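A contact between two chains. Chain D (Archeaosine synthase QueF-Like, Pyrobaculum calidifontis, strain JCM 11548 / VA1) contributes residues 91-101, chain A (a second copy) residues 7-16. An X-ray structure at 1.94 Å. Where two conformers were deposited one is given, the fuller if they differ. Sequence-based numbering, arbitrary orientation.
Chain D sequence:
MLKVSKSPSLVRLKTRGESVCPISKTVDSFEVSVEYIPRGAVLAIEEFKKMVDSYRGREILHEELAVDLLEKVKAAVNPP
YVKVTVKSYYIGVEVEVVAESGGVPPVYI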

ATOM      1  N   ILE D  91      -3.348 -21.239 -13.864  1.00 30.10           N
ATOM      2  CA  ILE D  91      -2.836 -22.351 -13.069  1.00 26.61           C
ATOM      3  C   ILE D  91      -1.843 -21.924 -11.965  1.00 25.97           C
ATOM      4  O   ILE D  91      -0.813 -22.595 -11.675  1.00 26.01           O
ATOM      5  CB  ILE D  91      -2.327 -23.485 -13.927  1.00 27.91           C
ATOM      6  CG1 ILE D  91      -1.090 -23.155 -14.755  1.00 28.19           C
ATOM      7  CG2 ILE D  91      -3.399 -23.945 -14.850  1.00 31.62           C
ATOM      8  CD1 ILE D  91      -0.569 -24.355 -15.575  1.00 30.67           C
ATOM      9  N   GLY D  92      -2.186 -20.804 -11.329  1.00 22.31           N
ATOM     10  CA  GLY D  92      -1.440 -20.320 -10.225  1.00 26.30           C
ATOM     11  C   GLY D  92      -0.170 -19.533 -10.571  1.00 25.67           C
ATOM     12  O   GLY D  92       0.653 -19.239  -9.677  1.00 26.51           O
ATOM     13  N   VAL D  93       0.015 -19.232 -11.851  1.00 21.56           N
ATOM     14  CA  VAL D  93       1.197 -18.585 -12.388  1.00 21.25           C
ATOM     15  C   VAL D  93       0.741 -17.201 -12.869  1.00 21.42           C
ATOM     16  O   VAL D  93      -0.209 -17.058 -13.648  1.00 25.12           O
ATOM     17  CB  VAL D  93       1.789 -19.343 -13.561  1.00 22.09           C
ATOM     18  CG1 VAL D  93       3.082 -18.664 -14.012  1.00 24.44           C
ATOM     19  CG2 VAL D  93       2.038 -20.833 -13.266  1.00 22.54           C
ATOM     20  N   GLU D  94       1.420 -16.200 -12.377  1.00 21.27           N
ATOM     21  CA  GLU D  94       1.268 -14.821 -12.855  0.50 20.66           C
ATOM     22  C   GLU D  94       2.110 -14.676 -14.111  1.00 20.83           C
ATOM     23  O   GLU D  94       3.349 -14.869 -14.050  1.00 23.28           O
ATOM     24  CB  GLU D  94       1.725 -13.835 -11.782  0.50 21.15           C
ATOM     25  CG  GLU D  94       0.835 -13.802 -10.528  0.50 21.63           C
ATOM     26  CD  GLU D  94       1.435 -13.044  -9.370  0.50 21.93           C
ATOM     27  OE1 GLU D  94       1.932 -11.930  -9.484  0.50 21.16           O
ATOM     28  OE2 GLU D  94       1.434 -13.576  -8.303  0.50 26.82           O
ATOM     29  N   VAL D  95       1.457 -14.329 -15.204  1.00 19.98           N
ATOM     30  CA  VAL D  95       2.077 -14.262 -16.523  1.00 21.55           C
ATOM     31  C   VAL D  95       2.073 -12.842 -17.054  1.00 21.20           C
ATOM     32  O   VAL D  95       1.047 -12.178 -17.028  1.00 20.20           O
ATOM     33  CB  VAL D  95       1.351 -15.168 -17.506  1.00 23.40           C
ATOM     34  CG1 VAL D  95       2.121 -15.262 -18.807  1.00 24.55           C
ATOM     35  CG2 VAL D  95       1.164 -16.593 -16.910  1.00 24.37           C
ATOM     36  N   GLU D  96       3.213 -12.375 -17.539  1.00 22.54           N
ATOM     37  CA  GLU D  96       3.214 -11.185 -18.374  1.00 23.28           C
ATOM     38  C   GLU D  96       3.856 -11.435 -19.664  1.00 21.77           C
ATOM     39  O   GLU D  96       4.973 -11.931 -19.680  1.00 21.27           O
ATOM     40  CB  GLU D  96       4.018 -10.042 -17.771  1.00 28.47           C
ATOM     41  CG  GLU D  96       3.637  -9.705 -16.395  1.00 31.78           C
ATOM     42  CD  GLU D  96       4.313  -8.460 -15.863  1.00 40.98           C
ATOM     43  OE1 GLU D  96       5.241  -7.817 -16.484  1.00 42.36           O
ATOM     44  OE2 GLU D  96       3.841  -8.188 -14.770  1.00 41.28           O
ATOM     45  N   VAL D  97       3.159 -11.057 -20.734  1.00 19.28           N
ATOM     46  CA  VAL D  97       3.674 -11.156 -22.035  1.00 20.41           C
ATOM     47  C   VAL D  97       3.848  -9.767 -22.601  1.00 20.47           C
ATOM     48  O   VAL D  97       2.893  -8.980 -22.677  1.00 22.44           O
ATOM     49  CB  VAL D  97       2.704 -11.856 -22.926  1.00 22.67           C
ATOM     50  CG1 VAL D  97       3.294 -11.958 -24.322  1.00 25.75           C
ATOM     51  CG2 VAL D  97       2.465 -13.224 -22.456  1.00 24.86           C
ATOM     52  N   VAL D  98       5.048  -9.494 -23.107  1.00 20.27           N
ATOM     53  CA  VAL D  98       5.332  -8.205 -23.699  1.00 21.36           C
ATOM     54  C   VAL D  98       5.660  -8.363 -25.166  1.00 22.40           C
ATOM     55  O   VAL D  98       6.423  -9.286 -25.568  1.00 21.72           O
ATOM     56  CB  VAL D  98       6.575  -7.586 -22.987  1.00 24.76           C
ATOM     57  CG1 VAL D  98       6.959  -6.268 -23.624  1.00 28.32           C
ATOM     58  CG2 VAL D  98       6.362  -7.451 -21.508  1.00 24.30           C
ATOM     59  N   ALA D  99       5.123  -7.457 -25.974  1.00 20.33           N
ATOM     60  CA  ALA D  99       5.419  -7.365 -27.384  1.00 21.44           C
ATOM     61  C   ALA D  99       5.761  -5.906 -27.705  1.00 23.06           C
ATOM     62  O   ALA D  99       4.966  -5.006 -27.409  1.00 23.57           O
ATOM     63  CB  ALA D  99       4.223  -7.853 -28.193  1.00 22.66           C
ATOM     64  N   GLU D 100       6.951  -5.660 -28.266  1.00 23.63           N
ATOM     65  CA  GLU D 100       7.551  -4.311 -28.351  1.00 24.80           C
ATOM     66  C   GLU D 100       8.104  -4.120 -29.728  1.00 25.62           C
ATOM     67  O   GLU D 100       8.606  -5.075 -30.321  1.00 24.85           O
ATOM     68  CB  GLU D 100       8.672  -4.328 -27.338  1.00 29.40           C
ATOM     69  CG  GLU D 100       9.334  -3.030 -27.127  1.00 33.46           C
ATOM     70  CD  GLU D 100      10.317  -3.083 -26.003  1.00 36.57           C
ATOM     71  OE1 GLU D 100      10.862  -4.172 -25.721  1.00 41.73           O
ATOM     72  OE2 GLU D 100      10.523  -2.027 -25.402  1.00 37.30           O
ATOM     73  N   SER D 101       8.056  -2.906 -30.241  1.00 24.48           N
ATOM     74  CA  SER D 101       8.529  -2.625 -31.617  1.00 28.58           C
ATOM     75  C   SER D 101       9.097  -1.250 -31.658  1.00 28.12           C
ATOM     76  O   SER D 101       8.472  -0.332 -31.171  1.00 26.78           O
ATOM     77  CB  SER D 101       7.367  -2.780 -32.630  1.00 30.05           C
ATOM     78  OG  SER D 101       7.775  -2.500 -33.943  1.00 29.78           O
TER
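Chain A (7-16) SPSLVRLKTR

Two copies of a protein can join by continuing a β-sheet across their boundary, and the archaeosine synthase QueF-Like from Pyrobaculum calidifontis illustrates how main-chain hydrogen bonds knit two strands into a regular ladder. Residues 10-16 of chain A form an extended strand beside strand 93-101 of chain D. The two run antiparallel, with 168° between their N-to-C directions and axes approaching to 4.6 Å. Glu94(D) pairs with Lys14(A), Val95(D) with Leu13(A), Glu96(D) with Arg12(A), Val97(D) with Val11(A) and Val98(D) with Leu10(A), their CA atoms 4.7 to 5.1 Å apart.

Hydrogen-bonded and non-hydrogen-bonded pairs alternate. At the centre, Arg12(A) N donates to Glu96(D) O and Glu96(D) N to Arg12(A) O, both at 2.8 Å and nearly straight. Val98(D) N reaches Leu10(A) O at 2.8 Å, and the return bond from Leu10(A) N to Val98(D) O is 3.2 Å. Glu94(D) N meets Lys14(A) O at 2.8 Å, while Lys14(A) N lies 2.9 Å from Glu94(D) O. Between these pairs, CA-H groups turn to the same carbonyls, as from Val11(A) CA to Glu96(D) O at 3.3 Å.

Hydroxyls extend the ladder at its ends. Thr15(A) OG1 donates to Gly92(D) O at 2.8 Å; Ser9(A) OG accepts from Glu100(D) N at 3.0 Å.

Because side chains alternate between faces, Val95(D), Val97(D), Val11(A) and Leu13(A) share one buried face, where Val95(D) CG1 touches Leu13(A) CD2 at 3.7 Å. Just before the chain A strand, Pro8(A) CG packs against Val97(D) CG1 at 3.6 Å.

The other face carries charged pairs. Glu94(D) OE1 stands 4.4 Å from Lys14(A) NZ, and Glu96(D) OE1 is likewise 4.4 Å from Arg12(A) NE: opposite charges lie near each other, beyond salt-bridge range.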

ATOM      1  N   SER A   7       6.769 -14.049 -32.292  1.00 50.30           N
ATOM      2  CA  SER A   7       6.644 -14.384 -30.885  1.00 44.13           C
ATOM      3  C   SER A   7       6.756 -13.097 -30.011  1.00 34.02           C
ATOM      4  O   SER A   7       7.050 -12.016 -30.503  1.00 33.05           O
ATOM      5  CB  SER A   7       7.645 -15.490 -30.519  1.00 48.07           C
ATOM      6  OG  SER A   7       8.932 -14.979 -30.625  1.00 47.96           O
ATOM      7  N   PRO A   8       6.427 -13.205 -28.717  1.00 32.86           N
ATOM      8  CA  PRO A   8       6.657 -12.053 -27.841  1.00 30.60           C
ATOM      9  C   PRO A   8       8.105 -11.618 -27.750  1.00 27.67           C
ATOM     10  O   PRO A   8       9.016 -12.408 -28.016  1.00 27.89           O
ATOM     11  CB  PRO A   8       6.207 -12.544 -26.476  1.00 28.95           C
ATOM     12  CG  PRO A   8       5.367 -13.731 -26.728  1.00 32.40           C
ATOM     13  CD  PRO A   8       5.792 -14.323 -28.021  1.00 33.53           C
ATOM     14  N   SER A   9       8.285 -10.380 -27.333  1.00 26.41           N
ATOM     15  CA  SER A   9       9.569  -9.823 -27.002  1.00 29.13           C
ATOM     16  C   SER A   9      10.113 -10.285 -25.654  1.00 27.53           C
ATOM     17  O   SER A   9      11.322 -10.363 -25.502  1.00 28.35           O
ATOM     18  CB  SER A   9       9.507  -8.285 -27.006  1.00 31.02           C
ATOM     19  OG  SER A   9       9.016  -7.811 -28.250  1.00 32.52           O
ATOM     20  N   LEU A  10       9.243 -10.530 -24.678  1.00 25.47           N
ATOM     21  CA  LEU A  10       9.643 -10.863 -23.309  1.00 23.93           C
ATOM     22  C   LEU A  10       8.450 -11.560 -22.650  1.00 21.93           C
ATOM     23  O   LEU A  10       7.312 -11.159 -22.857  1.00 24.11           O
ATOM     24  CB  LEU A  10       9.985  -9.603 -22.457  1.00 24.60           C
ATOM     25  CG  LEU A  10      10.646  -9.861 -21.119  1.00 28.07           C
ATOM     26  CD1 LEU A  10      12.026 -10.484 -21.381  1.00 35.88           C
ATOM     27  CD2 LEU A  10      10.888  -8.599 -20.339  1.00 31.08           C
ATOM     28  N   VAL A  11       8.723 -12.618 -21.909  1.00 19.70           N
ATOM     29  CA  VAL A  11       7.720 -13.231 -21.066  1.00 20.51           C
ATOM     30  C   VAL A  11       8.228 -13.265 -19.640  1.00 19.26           C
ATOM     31  O   VAL A  11       9.398 -13.533 -19.435  1.00 21.85           O
ATOM     32  CB  VAL A  11       7.425 -14.663 -21.547  1.00 21.90           C
ATOM     33  CG1 VAL A  11       6.433 -15.381 -20.625  1.00 24.14           C
ATOM     34  CG2 VAL A  11       6.896 -14.702 -22.953  1.00 22.21           C
ATOM     35  N   ARG A  12       7.337 -12.970 -18.691  1.00 19.16           N
ATOM     36  CA  ARG A  12       7.634 -12.997 -17.280  0.50 19.96           C
ATOM     37  C   ARG A  12       6.666 -13.978 -16.660  1.00 22.28           C
ATOM     38  O   ARG A  12       5.445 -13.880 -16.896  1.00 25.41           O
ATOM     39  CB  ARG A  12       7.518 -11.600 -16.662  0.50 21.49           C
ATOM     40  CG  ARG A  12       8.561 -10.592 -17.206  0.50 24.90           C
ATOM     41  CD  ARG A  12       8.664  -9.205 -16.482  0.50 29.64           C
ATOM     42  NE  ARG A  12       9.561  -8.264 -17.179  0.50 31.61           N
ATOM     43  CZ  ARG A  12      10.612  -7.657 -16.631  0.50 29.05           C
ATOM     44  NH1 ARG A  12      11.363  -6.900 -17.351  0.50 27.20           N
ATOM     45  NH2 ARG A  12      10.916  -7.827 -15.375  0.50 32.34           N
ATOM     46  N   LEU A  13       7.201 -14.926 -15.897  1.00 20.28           N
ATOM     47  CA  LEU A  13       6.356 -15.897 -15.140  1.00 20.97           C
ATOM     48  C   LEU A  13       6.699 -15.860 -13.698  1.00 24.87           C
ATOM     49  O   LEU A  13       7.859 -15.705 -13.367  1.00 30.83           O
ATOM     50  CB  LEU A  13       6.516 -17.299 -15.660  1.00 20.04           C
ATOM     51  CG  LEU A  13       6.417 -17.403 -17.139  1.00 23.20           C
ATOM     52  CD1 LEU A  13       7.094 -18.690 -17.622  1.00 28.92           C
ATOM     53  CD2 LEU A  13       4.963 -17.300 -17.562  1.00 22.94           C
ATOM     54  N   LYS A  14       5.706 -15.987 -12.818  1.00 25.25           N
ATOM     55  CA  LYS A  14       5.938 -15.882 -11.403  1.00 22.25           C
ATOM     56  C   LYS A  14       5.005 -16.815 -10.693  1.00 21.94           C
ATOM     57  O   LYS A  14       3.792 -16.793 -10.945  1.00 23.15           O
ATOM     58  CB  LYS A  14       5.661 -14.468 -10.914  1.00 23.73           C
ATOM     59  CG  LYS A  14       5.801 -14.326  -9.405  1.00 24.07           C
ATOM     60  CD  LYS A  14       5.484 -12.903  -8.839  1.00 33.26           C
ATOM     61  CE  LYS A  14       6.495 -11.843  -9.289  1.00 35.93           C
ATOM     62  NZ  LYS A  14       6.055 -10.580  -8.660  1.00 48.00           N
ATOM     63  N   THR A  15       5.546 -17.616  -9.784  1.00 21.31           N
ATOM     64  CA  THR A  15       4.693 -18.545  -9.048  1.00 21.93           C
ATOM     65  C   THR A  15       5.320 -18.964  -7.708  1.00 22.68           C
ATOM     66  O   THR A  15       6.433 -18.552  -7.378  1.00 22.27           O
ATOM     67  CB  THR A  15       4.288 -19.754  -9.935  1.00 21.86           C
ATOM     68  OG1 THR A  15       3.181 -20.411  -9.316  1.00 21.25           O
ATOM     69  CG2 THR A  15       5.418 -20.764 -10.061  1.00 23.52           C
ATOM     70  N   ARG A  16       4.607 -19.759  -6.911  1.00 21.66           N
ATOM     71  CA  ARG A  16       5.134 -20.234  -5.628  1.00 23.74           C
ATOM     72  C   ARG A  16       5.600 -21.668  -5.816  1.00 19.61           C
ATOM     73  O   ARG A  16       5.092 -22.399  -6.633  1.00 19.17           O
ATOM     74  CB  ARG A  16       4.085 -20.159  -4.491  1.00 33.57           C
ATOM     75  CG  ARG A  16       3.556 -18.720  -4.164  1.00 44.19           C
ATOM     76  CD  ARG A  16       4.381 -17.912  -3.126  1.00 50.97           C
ATOM     77  NE  ARG A  16       4.261 -18.614  -1.833  1.00 71.95           N
ATOM     78  CZ  ARG A  16       3.272 -18.448  -0.954  1.00 69.66           C
ATOM     79  NH1 ARG A  16       2.331 -17.537  -1.166  1.00 78.15           N
ATOM     80  NH2 ARG A  16       3.226 -19.177   0.167  1.00 67.42           N
TER
HETATM   81  O   HOH W   1      10.930  -7.534 -29.800  1.00 42.05           O